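Local coordinates for rhodopsin (PDB 2Z73), which absorbs light through a bound retinal chromophore, whose 11-cis to all-trans isomerisation activates G-protein signalling to phospholipase C in vision at low light intensity, at residues 183-188 with 303-308; 89-94 with 109-114; 203-208 with 276-281; 42-47 with 307-312. All coordinates share one frame; numbering follows the deposited sequence.

Three contacts join helices of the seven-helix bundle, and contact 1 joins its extracellular hairpin to the seventh. Along the chain, contacts 2 and 3 lie inside the loop closed by contact 4, while contact 1 ends on the same part of the chain as contact 4, sharing Ser307 and Ala308 with it; contact 2 closes before contact 1 opens, and contact 3 is nested inside contact 1. Contacts 1, 2 and 3 all touch the retinal. Contacts 1 and 2, their centres about 9 Å apart, surround the Schiff base; contact 3, with its centre about 13 and 20 Å from theirs, holds the ring end. Contact 4 continues from the chromophore toward the lipid-facing side.

Contact 1. Residues 183-188 with 303-308; sequences LCNCSF and FAKASA. With RET (retinal), chain D.
Asn185 and Lys305 cross at a slant, the amide ND2 of Asn185 standing 3.4 Å from NZ of Lys305; both are donors, so this is proximity rather than a bond. Lysine suits its place because its long chain bridges a wide gap, the CA atoms of Asn185 and Lys305 being 10.8 Å apart. It runs extended and then bends at its last torsion (chi4 -78°) to bring Lys305 NZ to RET C15, where a 1.3 Å covalent bond forms the Schiff base. NZ is also hydrogen-bonded to Tyr111. Directly between the protein segments the contact is thin and loose, Cys186 O keeping 4.2 Å from Lys305 NZ, whereas against the polyene the packing is close: Cys186 O lies 3.3 Å from RET C14, and Phe188 CD2 3.6 Å from the methyl RET C19. Strand 186-188 belongs to the extracellular beta-hairpin that lids the retinal pocket of opsins, tied to the third transmembrane helix by the Cys186-Cys108 disulfide. The Asn185 amide is gripped at both its ends: OD1 bonds Gln298, while ND2 bonds Glu180 and its neighbour's carbonyl, Cys186 O, from above that carbonyl plane. A leucine here would probably leave Gln298 and Glu180 without these mates beside the Schiff base.

Contact 2. Residues 89-94 with 109-114; sequences FPLMTI and KVYGFI. With RET (retinal), chain D.
Leu91 and Met92 meet the ring of Tyr111, whose side chain can be followed from the helix 104-138 backbone toward the second transmembrane helix. CB leaves with CG anti to the backbone N (chi1 -178°), which sends the ring across the gap rather than along its own helix. One edge then runs past Leu91, the two side chains pointing in opposite directions: Tyr111 CD1 lies 3.8 Å from Leu91 CB, and Leu91 CD1 sits in the ring plane. A branched leucine suits this edge, since the ring's edge carbons need only an apolar surface. Further out, Tyr111 CE1 approaches Met92 CB at 4.3 Å. Tyr111 CE2, on the other side of the ring from CE1, comes within 3.8 Å of RET C14, and the backbone O of Gly112 lies 3.5 Å from RET C11. At the tip, Tyr111 OH passes Met92 SD at 3.8 Å, where the flexible, polarisable thioether tolerates a polar neighbour. The same hydroxyl hydrogen-bonds the carbonyl O of Asn87, at the end of helix 70-87; the second transmembrane segment is interrupted there, with a cis peptide before Pro90, and resumes as helix 91-97. Trp101 adds an edge-to-face ring contact to Tyr111. The third-helix site held by Tyr111 carries a glutamate counterion in vertebrate rhodopsins; here a tyrosine occupies it, its hydroxyl joined to both Asn87 O and the Lys305 nitrogen, so a carboxylate counterion for a protonated Schiff base probably lies elsewhere.

Contact 3. Residues 203-208 with 276-281; sequences CMFILG and PYAVVA. With RET (retinal), chain D.
Helices 195-224 and 246-286 bring Phe205 and Ala278 to a CA separation of 8.2 Å, the first widened into a pi-type turn at 204-208 and the second kinked at Pro276, where the usual bonds to the preceding turn are missing. Phe205 bridges the gap. Its ring presents an edge to the other helix: CE1 lies 3.6 Å from Ala278 CB, and CZ is 3.4 Å from Ala278 O, which sits near the ring plane, where the slightly positive rim carbons face a carbonyl oxygen. Ala281 CB approaches the same rim more loosely, 4.3 Å from CZ. Small alanines suit this side, because anything bulkier would compete with the ring for room. One ring face is taken by the retinal: methyl C16 stands 3.6 Å above the plane, over its centre, a CH-pi arrangement. The beta-ionone ring therefore rests between both helices, Ala278 CB touching RET C2 at 3.7 Å. Replacing Phe205 with a serine would probably open a gap beside Ala278 and leave the C16 methyl without its aromatic face, so that the ionone ring could shift. Met204, stretched out beyond CG, reaches further along the polyene, its SD 3.8 Å from the methyl C19; its supple thioether fits a curved ligand. Tyr277 extends from the sixth helix to bind Glu180 and Ser187 through its hydroxyl, tying this helix to strand 186-188 of the extracellular hairpin, while Tyr190 touches Ala281 and Pro170 touches Met204 in the loops around the pair.

Contact 4. Residues 42-47 with 307-312; sequences GICGII and SAIHNP. With TWT (docosane), chain G.
Ile309 lies against Cys44 and Ile47 where the first and seventh helices of the rhodopsin-type bundle meet, just before Asn311 and Pro312, the opening residues of the NPxxY motif of this receptor family. The approach is close, with the CA atoms of Ile47 and Ile309 6.2 Å apart. Ile309 divides its two branches between its partners. CG2 points into the first helix, 3.3 Å from Cys44 O and 3.9 Å from Cys44 CB, so that a methyl sits against a carbonyl and its neighbouring methylene. The other branch, ending in CD1, crosses Ile47 at an oblique angle and lies 4.1 Å from Ile47 CG2, which also faces Ile309 CB. CG1 of Ile309 stands between its backbone N and carbonyl carbon (chi1 75°), and this turns CG1 over one face of the His310 ring, displaced toward its rim. A beta-branched residue is well matched to the place because it offers apolar surface in two directions at once. In Ile47 one methyl does both jobs: CG2, anti to the backbone N, meets Ile309 and also lies 3.9 Å from C5 of the docosane, while a palmitic acid touches the same side chain, so it lines the boundary between protein and hydrocarbon. Cys44 is compact enough to let the backbones come near; its SG turns aside to the methyl of Ala306. At the far end of the segment, Pro312 O is 3.5 Å from docosane C1.

Contact 1. Residues 183-188 with 303-308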
# COMPACT_ATOMS: atom_id res chain seq x y z
N LEU A 183 -24.43 -0.52 1.56
CA LEU A 183 -24.73 -0.25 0.16
C LEU A 183 -24.38 1.14 -0.36
O LEU A 183 -25.12 1.71 -1.14
CB LEU A 183 -26.21 -0.51 -0.06
CG LEU A 183 -26.68 -1.82 0.57
CD1 LEU A 183 -28.17 -2.01 0.33
CD2 LEU A 183 -25.89 -2.98 -0.02
N CYS A 184 -23.24 1.69 0.07
CA CYS A 184 -22.83 3.02 -0.38
C CYS A 184 -21.42 3.02 -0.93
O CYS A 184 -20.78 4.06 -1.05
CB CYS A 184 -22.98 4.05 0.73
SG CYS A 184 -24.70 4.52 0.97
N ASN A 185 -20.93 1.83 -1.23
CA ASN A 185 -19.62 1.70 -1.84
C ASN A 185 -19.66 0.32 -2.48
O ASN A 185 -20.56 -0.47 -2.20
CB ASN A 185 -18.48 1.84 -0.82
CG ASN A 185 -18.28 0.62 0.03
OD1 ASN A 185 -18.86 0.50 1.11
ND2 ASN A 185 -17.44 -0.31 -0.44
N CYS A 186 -18.72 0.05 -3.36
CA CYS A 186 -18.73 -1.22 -4.05
C CYS A 186 -17.48 -2.03 -3.77
O CYS A 186 -16.52 -1.52 -3.21
CB CYS A 186 -18.94 -0.98 -5.55
SG CYS A 186 -20.69 -0.58 -5.92
N SER A 187 -17.53 -3.31 -4.12
CA SER A 187 -16.40 -4.22 -3.91
C SER A 187 -16.73 -5.47 -4.72
O SER A 187 -17.70 -5.48 -5.47
CB SER A 187 -16.27 -4.57 -2.43
OG SER A 187 -15.11 -5.34 -2.19
N PHE A 188 -15.92 -6.52 -4.57
CA PHE A 188 -16.20 -7.75 -5.30
C PHE A 188 -17.26 -8.55 -4.56
O PHE A 188 -17.59 -8.24 -3.41
CB PHE A 188 -14.92 -8.57 -5.48
CG PHE A 188 -14.26 -8.98 -4.19
CD1 PHE A 188 -14.31 -10.31 -3.76
CD2 PHE A 188 -13.57 -8.06 -3.43
CE1 PHE A 188 -13.68 -10.71 -2.58
CE2 PHE A 188 -12.93 -8.45 -2.25
CZ PHE A 188 -12.99 -9.78 -1.83
N PHE A 303 -11.56 0.59 7.53
CA PHE A 303 -10.21 0.44 8.04
C PHE A 303 -9.30 0.09 6.86
O PHE A 303 -8.21 0.64 6.72
CB PHE A 303 -10.17 -0.68 9.09
CG PHE A 303 -8.90 -0.71 9.89
CD1 PHE A 303 -8.59 0.33 10.76
CD2 PHE A 303 -8.01 -1.78 9.77
CE1 PHE A 303 -7.40 0.31 11.50
CE2 PHE A 303 -6.82 -1.81 10.51
CZ PHE A 303 -6.51 -0.76 11.38
N ALA A 304 -9.77 -0.82 6.01
CA ALA A 304 -8.99 -1.23 4.84
C ALA A 304 -8.79 -0.06 3.87
O ALA A 304 -7.68 0.21 3.43
CB ALA A 304 -9.66 -2.41 4.12
N LYS A 305 -9.87 0.65 3.56
CA LYS A 305 -9.79 1.78 2.64
C LYS A 305 -8.80 2.88 3.08
O LYS A 305 -8.15 3.50 2.25
CB LYS A 305 -11.17 2.39 2.43
CG LYS A 305 -12.15 1.50 1.69
CD LYS A 305 -13.33 2.30 1.18
CE LYS A 305 -14.47 1.41 0.72
NZ LYS A 305 -14.28 0.81 -0.60
N ALA A 306 -8.71 3.11 4.39
CA ALA A 306 -7.81 4.13 4.90
C ALA A 306 -6.35 3.72 4.73
O ALA A 306 -5.46 4.57 4.75
CB ALA A 306 -8.11 4.41 6.38
N SER A 307 -6.10 2.43 4.55
CA SER A 307 -4.72 1.96 4.37
C SER A 307 -3.96 2.82 3.39
O SER A 307 -2.81 3.14 3.61
CB SER A 307 -4.68 0.51 3.88
OG SER A 307 -3.34 0.06 3.67
N ALA A 308 -4.60 3.22 2.30
CA ALA A 308 -3.93 4.01 1.28
C ALA A 308 -3.54 5.43 1.69
O ALA A 308 -3.04 6.19 0.86
CB ALA A 308 -4.79 4.06 0.01
C1 RET D . -8.22 -9.27 -0.55
C2 RET D . -7.23 -9.59 0.60
C3 RET D . -6.46 -8.41 1.16
C4 RET D . -5.78 -7.58 0.07
C5 RET D . -6.71 -7.25 -1.10
C6 RET D . -7.82 -7.99 -1.40
C7 RET D . -8.75 -7.65 -2.56
C8 RET D . -9.62 -6.55 -2.58
C9 RET D . -10.52 -6.03 -3.62
C10 RET D . -11.17 -4.92 -3.24
C11 RET D . -12.08 -4.06 -3.95
C12 RET D . -12.72 -2.94 -3.49
C13 RET D . -12.84 -2.26 -2.14
C14 RET D . -13.49 -1.06 -2.04
C15 RET D . -13.67 -0.35 -0.77
C16 RET D . -8.36 -10.49 -1.46
C17 RET D . -9.62 -9.10 0.13
C18 RET D . -6.21 -6.02 -1.82
C19 RET D . -10.61 -6.70 -4.97
C20 RET D . -12.20 -2.98 -0.94

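Contact 2. Residues 89-94 with 109-114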
# COMPACT_ATOMS: atom_id res chain seq x y z
N PHE A 89 -14.19 10.58 -2.00
CA PHE A 89 -15.06 11.61 -2.56
C PHE A 89 -14.89 11.62 -4.08
O PHE A 89 -13.76 11.58 -4.58
CB PHE A 89 -14.73 12.98 -1.98
CG PHE A 89 -15.53 14.09 -2.59
CD1 PHE A 89 -15.06 14.76 -3.72
CD2 PHE A 89 -16.77 14.43 -2.08
CE1 PHE A 89 -15.83 15.75 -4.34
CE2 PHE A 89 -17.55 15.41 -2.69
CZ PHE A 89 -17.07 16.07 -3.83
N PRO A 90 -16.01 11.70 -4.83
CA PRO A 90 -17.39 11.79 -4.37
C PRO A 90 -18.24 10.52 -4.42
O PRO A 90 -19.34 10.48 -3.88
CB PRO A 90 -17.97 12.84 -5.30
CG PRO A 90 -17.40 12.38 -6.61
CD PRO A 90 -15.93 12.08 -6.25
N LEU A 91 -17.75 9.48 -5.08
CA LEU A 91 -18.53 8.25 -5.22
C LEU A 91 -19.09 7.67 -3.91
O LEU A 91 -20.28 7.33 -3.84
CB LEU A 91 -17.72 7.20 -5.98
CG LEU A 91 -17.37 7.58 -7.43
CD1 LEU A 91 -16.50 6.54 -8.09
CD2 LEU A 91 -18.65 7.77 -8.21
N MET A 92 -18.28 7.55 -2.87
CA MET A 92 -18.80 6.99 -1.62
C MET A 92 -19.39 8.07 -0.73
O MET A 92 -20.54 7.98 -0.31
CB MET A 92 -17.73 6.22 -0.86
CG MET A 92 -18.31 5.40 0.29
SD MET A 92 -17.14 4.44 1.29
CE MET A 92 -18.23 3.79 2.50
N THR A 93 -18.59 9.09 -0.43
CA THR A 93 -19.03 10.17 0.42
C THR A 93 -20.41 10.69 0.03
O THR A 93 -21.28 10.83 0.89
CB THR A 93 -18.02 11.32 0.40
OG1 THR A 93 -16.74 10.80 0.79
CG2 THR A 93 -18.43 12.44 1.36
N ILE A 94 -20.61 10.98 -1.26
CA ILE A 94 -21.90 11.49 -1.71
C ILE A 94 -22.97 10.42 -1.52
O ILE A 94 -24.09 10.73 -1.13
CB ILE A 94 -21.84 11.94 -3.19
CG1 ILE A 94 -21.01 13.21 -3.30
CG2 ILE A 94 -23.24 12.20 -3.74
CD1 ILE A 94 -21.55 14.37 -2.51
N LYS A 109 -18.78 -0.75 -10.82
CA LYS A 109 -17.76 -1.65 -11.34
C LYS A 109 -16.41 -0.94 -11.34
O LYS A 109 -15.42 -1.45 -10.82
CB LYS A 109 -18.11 -2.09 -12.76
CG LYS A 109 -19.50 -2.70 -12.86
CD LYS A 109 -19.79 -3.17 -14.25
CE LYS A 109 -21.16 -3.82 -14.33
NZ LYS A 109 -21.36 -4.52 -15.63
N VAL A 110 -16.37 0.25 -11.92
CA VAL A 110 -15.15 1.03 -11.97
C VAL A 110 -14.63 1.22 -10.55
O VAL A 110 -13.43 1.09 -10.29
CB VAL A 110 -15.39 2.41 -12.59
CG1 VAL A 110 -14.23 3.35 -12.26
CG2 VAL A 110 -15.54 2.27 -14.11
N TYR A 111 -15.54 1.53 -9.64
CA TYR A 111 -15.17 1.75 -8.25
C TYR A 111 -14.51 0.51 -7.69
O TYR A 111 -13.35 0.54 -7.27
CB TYR A 111 -16.40 2.11 -7.44
CG TYR A 111 -16.13 2.40 -5.98
CD1 TYR A 111 -16.21 3.71 -5.49
CD2 TYR A 111 -15.83 1.37 -5.08
CE1 TYR A 111 -16.01 3.98 -4.13
CE2 TYR A 111 -15.63 1.64 -3.73
CZ TYR A 111 -15.72 2.94 -3.26
OH TYR A 111 -15.50 3.20 -1.93
N GLY A 112 -15.24 -0.60 -7.66
CA GLY A 112 -14.70 -1.83 -7.12
C GLY A 112 -13.43 -2.30 -7.80
O GLY A 112 -12.51 -2.77 -7.13
N PHE A 113 -13.39 -2.19 -9.12
CA PHE A 113 -12.25 -2.61 -9.93
C PHE A 113 -10.99 -1.77 -9.63
O PHE A 113 -9.87 -2.29 -9.59
CB PHE A 113 -12.62 -2.49 -11.40
CG PHE A 113 -11.50 -2.80 -12.35
CD1 PHE A 113 -10.77 -3.97 -12.23
CD2 PHE A 113 -11.20 -1.93 -13.40
CE1 PHE A 113 -9.76 -4.29 -13.14
CE2 PHE A 113 -10.20 -2.24 -14.32
CZ PHE A 113 -9.47 -3.42 -14.18
N ILE A 114 -11.19 -0.47 -9.42
CA ILE A 114 -10.11 0.44 -9.12
C ILE A 114 -9.61 0.18 -7.71
O ILE A 114 -8.40 0.26 -7.43
CB ILE A 114 -10.59 1.90 -9.21
CG1 ILE A 114 -10.76 2.29 -10.68
CG2 ILE A 114 -9.60 2.83 -8.52
CD1 ILE A 114 -9.46 2.30 -11.47
C1 RET D . -8.22 -9.27 -0.55
C2 RET D . -7.23 -9.59 0.60
C3 RET D . -6.46 -8.41 1.16
C4 RET D . -5.78 -7.58 0.07
C5 RET D . -6.71 -7.25 -1.10
C6 RET D . -7.82 -7.99 -1.40
C7 RET D . -8.75 -7.65 -2.56
C8 RET D . -9.62 -6.55 -2.58
C9 RET D . -10.52 -6.03 -3.62
C10 RET D . -11.17 -4.92 -3.24
C11 RET D . -12.08 -4.06 -3.95
C12 RET D . -12.72 -2.94 -3.49
C13 RET D . -12.84 -2.26 -2.14
C14 RET D . -13.49 -1.06 -2.04
C15 RET D . -13.67 -0.35 -0.77
C16 RET D . -8.36 -10.49 -1.46
C17 RET D . -9.62 -9.10 0.13
C18 RET D . -6.21 -6.02 -1.82
C19 RET D . -10.61 -6.70 -4.97
C20 RET D . -12.20 -2.98 -0.94

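Contact 3. Residues 203-208 with 276-281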
# COMPACT_ATOMS: atom_id res chain seq x y z
N CYS A 203 -8.49 -16.88 -6.44
CA CYS A 203 -7.42 -16.31 -7.24
C CYS A 203 -6.97 -14.97 -6.65
O CYS A 203 -5.77 -14.68 -6.58
CB CYS A 203 -7.89 -16.10 -8.68
SG CYS A 203 -7.75 -17.56 -9.71
N MET A 204 -7.95 -14.15 -6.24
CA MET A 204 -7.65 -12.86 -5.66
C MET A 204 -6.79 -13.03 -4.42
O MET A 204 -5.70 -12.45 -4.32
CB MET A 204 -8.93 -12.11 -5.30
CG MET A 204 -9.54 -11.32 -6.45
SD MET A 204 -10.96 -10.37 -5.96
CE MET A 204 -11.36 -9.55 -7.49
N PHE A 205 -7.28 -13.83 -3.49
CA PHE A 205 -6.57 -14.09 -2.24
C PHE A 205 -5.20 -14.72 -2.42
O PHE A 205 -4.22 -14.29 -1.82
CB PHE A 205 -7.43 -14.98 -1.36
CG PHE A 205 -8.42 -14.24 -0.52
CD1 PHE A 205 -8.06 -13.79 0.75
CD2 PHE A 205 -9.68 -13.96 -0.99
CE1 PHE A 205 -8.96 -13.07 1.53
CE2 PHE A 205 -10.58 -13.25 -0.22
CZ PHE A 205 -10.22 -12.81 1.05
N ILE A 206 -5.12 -15.75 -3.25
CA ILE A 206 -3.85 -16.43 -3.46
C ILE A 206 -2.90 -15.69 -4.39
O ILE A 206 -1.75 -15.42 -4.03
CB ILE A 206 -4.11 -17.87 -3.97
CG1 ILE A 206 -4.96 -18.61 -2.93
CG2 ILE A 206 -2.80 -18.61 -4.15
CD1 ILE A 206 -5.63 -19.86 -3.45
N LEU A 207 -3.36 -15.33 -5.59
CA LEU A 207 -2.49 -14.62 -6.53
C LEU A 207 -2.30 -13.15 -6.18
O LEU A 207 -1.18 -12.64 -6.20
CB LEU A 207 -3.03 -14.74 -7.95
CG LEU A 207 -2.94 -16.11 -8.63
CD1 LEU A 207 -1.52 -16.65 -8.50
CD2 LEU A 207 -3.94 -17.07 -8.00
N GLY A 208 -3.38 -12.46 -5.87
CA GLY A 208 -3.29 -11.06 -5.55
C GLY A 208 -2.71 -10.74 -4.19
O GLY A 208 -1.91 -9.80 -4.05
N PRO A 276 -8.19 -7.85 8.22
CA PRO A 276 -9.50 -8.00 8.87
C PRO A 276 -10.61 -8.21 7.83
O PRO A 276 -11.29 -9.24 7.83
CB PRO A 276 -9.66 -6.69 9.63
CG PRO A 276 -8.24 -6.33 9.97
CD PRO A 276 -7.50 -6.64 8.71
N TYR A 277 -10.78 -7.22 6.94
CA TYR A 277 -11.79 -7.26 5.89
C TYR A 277 -11.67 -8.54 5.10
O TYR A 277 -12.67 -9.20 4.80
CB TYR A 277 -11.64 -6.05 4.95
CG TYR A 277 -12.65 -5.96 3.82
CD1 TYR A 277 -12.30 -6.27 2.51
CD2 TYR A 277 -13.97 -5.60 4.09
CE1 TYR A 277 -13.24 -6.22 1.48
CE2 TYR A 277 -14.93 -5.54 3.07
CZ TYR A 277 -14.56 -5.86 1.77
OH TYR A 277 -15.52 -5.78 0.77
N ALA A 278 -10.44 -8.91 4.77
CA ALA A 278 -10.21 -10.13 4.01
C ALA A 278 -10.89 -11.30 4.73
O ALA A 278 -11.61 -12.08 4.12
CB ALA A 278 -8.72 -10.39 3.89
N VAL A 279 -10.65 -11.38 6.04
CA VAL A 279 -11.21 -12.45 6.85
C VAL A 279 -12.74 -12.44 6.79
O VAL A 279 -13.35 -13.46 6.48
CB VAL A 279 -10.72 -12.33 8.32
CG1 VAL A 279 -11.55 -13.20 9.25
CG2 VAL A 279 -9.26 -12.77 8.41
N VAL A 280 -13.35 -11.29 7.06
CA VAL A 280 -14.80 -11.20 7.02
C VAL A 280 -15.33 -11.65 5.67
O VAL A 280 -16.43 -12.19 5.58
CB VAL A 280 -15.29 -9.77 7.25
CG1 VAL A 280 -16.82 -9.73 7.14
CG2 VAL A 280 -14.83 -9.28 8.61
N ALA A 281 -14.56 -11.41 4.62
CA ALA A 281 -14.98 -11.80 3.29
C ALA A 281 -15.01 -13.32 3.22
O ALA A 281 -16.00 -13.92 2.79
CB ALA A 281 -14.02 -11.25 2.25
C1 RET D . -8.22 -9.27 -0.55
C2 RET D . -7.23 -9.59 0.60
C3 RET D . -6.46 -8.41 1.16
C4 RET D . -5.78 -7.58 0.07
C5 RET D . -6.71 -7.25 -1.10
C6 RET D . -7.82 -7.99 -1.40
C7 RET D . -8.75 -7.65 -2.56
C8 RET D . -9.62 -6.55 -2.58
C9 RET D . -10.52 -6.03 -3.62
C10 RET D . -11.17 -4.92 -3.24
C11 RET D . -12.08 -4.06 -3.95
C12 RET D . -12.72 -2.94 -3.49
C13 RET D . -12.84 -2.26 -2.14
C14 RET D . -13.49 -1.06 -2.04
C15 RET D . -13.67 -0.35 -0.77
C16 RET D . -8.36 -10.49 -1.46
C17 RET D . -9.62 -9.10 0.13
C18 RET D . -6.21 -6.02 -1.82
C19 RET D . -10.61 -6.70 -4.97
C20 RET D . -12.20 -2.98 -0.94

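Contact 4. Residues 42-47 with 307-312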
# COMPACT_ATOMS: atom_id res chain seq x y z
N GLY A 42 -14.29 10.58 3.27
CA GLY A 42 -13.98 11.84 2.64
C GLY A 42 -12.66 12.37 3.16
O GLY A 42 -11.85 12.94 2.41
N ILE A 43 -12.41 12.16 4.44
CA ILE A 43 -11.17 12.61 5.05
C ILE A 43 -10.01 11.70 4.62
O ILE A 43 -8.84 12.09 4.70
CB ILE A 43 -11.31 12.67 6.60
CG1 ILE A 43 -12.30 13.78 6.96
CG2 ILE A 43 -9.95 12.92 7.26
CD1 ILE A 43 -12.37 14.13 8.45
N CYS A 44 -10.31 10.48 4.17
CA CYS A 44 -9.25 9.61 3.69
C CYS A 44 -8.90 10.12 2.30
O CYS A 44 -7.77 10.02 1.84
CB CYS A 44 -9.70 8.15 3.62
SG CYS A 44 -9.87 7.33 5.24
N GLY A 45 -9.90 10.68 1.63
CA GLY A 45 -9.69 11.24 0.31
C GLY A 45 -8.73 12.42 0.40
O GLY A 45 -7.75 12.50 -0.34
N ILE A 46 -9.01 13.33 1.32
CA ILE A 46 -8.16 14.50 1.50
C ILE A 46 -6.74 14.12 1.90
O ILE A 46 -5.76 14.47 1.22
CB ILE A 46 -8.75 15.46 2.57
CG1 ILE A 46 -10.07 16.05 2.08
CG2 ILE A 46 -7.76 16.57 2.89
CD1 ILE A 46 -10.84 16.77 3.17
N ILE A 47 -6.61 13.40 3.02
CA ILE A 47 -5.30 13.00 3.50
C ILE A 47 -4.59 12.14 2.48
O ILE A 47 -3.41 12.37 2.17
CB ILE A 47 -5.39 12.25 4.84
CG1 ILE A 47 -5.93 13.20 5.92
CG2 ILE A 47 -4.03 11.70 5.24
CD1 ILE A 47 -6.03 12.58 7.31
N SER A 307 -6.10 2.43 4.55
CA SER A 307 -4.72 1.96 4.37
C SER A 307 -3.96 2.82 3.39
O SER A 307 -2.81 3.14 3.61
CB SER A 307 -4.68 0.51 3.88
OG SER A 307 -3.34 0.06 3.67
N ALA A 308 -4.60 3.22 2.30
CA ALA A 308 -3.93 4.01 1.28
C ALA A 308 -3.54 5.43 1.69
O ALA A 308 -3.04 6.19 0.86
CB ALA A 308 -4.79 4.06 0.01
N ILE A 309 -3.75 5.80 2.95
CA ILE A 309 -3.39 7.14 3.40
C ILE A 309 -2.32 7.11 4.47
O ILE A 309 -2.09 8.12 5.14
CB ILE A 309 -4.58 7.86 4.04
CG1 ILE A 309 -4.80 7.29 5.44
CG2 ILE A 309 -5.81 7.75 3.15
CD1 ILE A 309 -5.63 8.13 6.36
N HIS A 310 -1.65 5.98 4.65
CA HIS A 310 -0.67 5.90 5.71
C HIS A 310 0.80 6.06 5.37
O HIS A 310 1.52 6.73 6.10
CB HIS A 310 -0.88 4.60 6.49
CG HIS A 310 -2.14 4.59 7.29
ND1 HIS A 310 -2.98 3.50 7.34
CD2 HIS A 310 -2.71 5.54 8.07
CE1 HIS A 310 -4.01 3.77 8.12
NE2 HIS A 310 -3.87 5.01 8.58
N ASN A 311 1.26 5.48 4.28
CA ASN A 311 2.66 5.57 3.92
C ASN A 311 3.22 6.99 3.98
O ASN A 311 4.26 7.21 4.58
CB ASN A 311 2.90 4.98 2.53
CG ASN A 311 2.43 3.54 2.42
OD1 ASN A 311 2.10 2.92 3.43
ND2 ASN A 311 2.40 3.01 1.21
N PRO A 312 2.55 7.96 3.34
CA PRO A 312 3.07 9.33 3.39
C PRO A 312 3.36 9.80 4.83
O PRO A 312 4.42 10.37 5.11
CB PRO A 312 1.98 10.14 2.70
CG PRO A 312 1.50 9.17 1.66
CD PRO A 312 1.36 7.90 2.47
C1 TWT G . 3.42 13.57 4.08
C2 TWT G . 2.49 14.20 5.09
C3 TWT G . 1.08 14.09 4.56
C4 TWT G . 0.05 14.71 5.51
C5 TWT G . -1.31 14.52 4.82
C6 TWT G . -2.17 15.76 4.87
C7 TWT G . -2.41 16.20 3.41
C8 TWT G . -2.23 17.71 3.32
C9 TWT G . -3.47 18.41 2.71
C10 TWT G . -4.28 18.85 3.92
C11 TWT G . -4.24 20.34 4.28
C12 TWT G . -5.51 20.43 5.09
C13 TWT G . -5.92 21.77 5.70
C14 TWT G . -7.42 21.50 5.76
C15 TWT G . -8.39 22.66 5.91
C16 TWT G . -9.69 21.87 6.02
C17 TWT G . -10.78 22.46 6.83
C18 TWT G . -12.00 22.09 5.98
C19 TWT G . -13.33 22.57 6.55
C20 TWT G . -14.38 22.08 5.55
C21 TWT G . -15.78 22.49 5.99
C22 TWT G . -16.77 21.97 4.94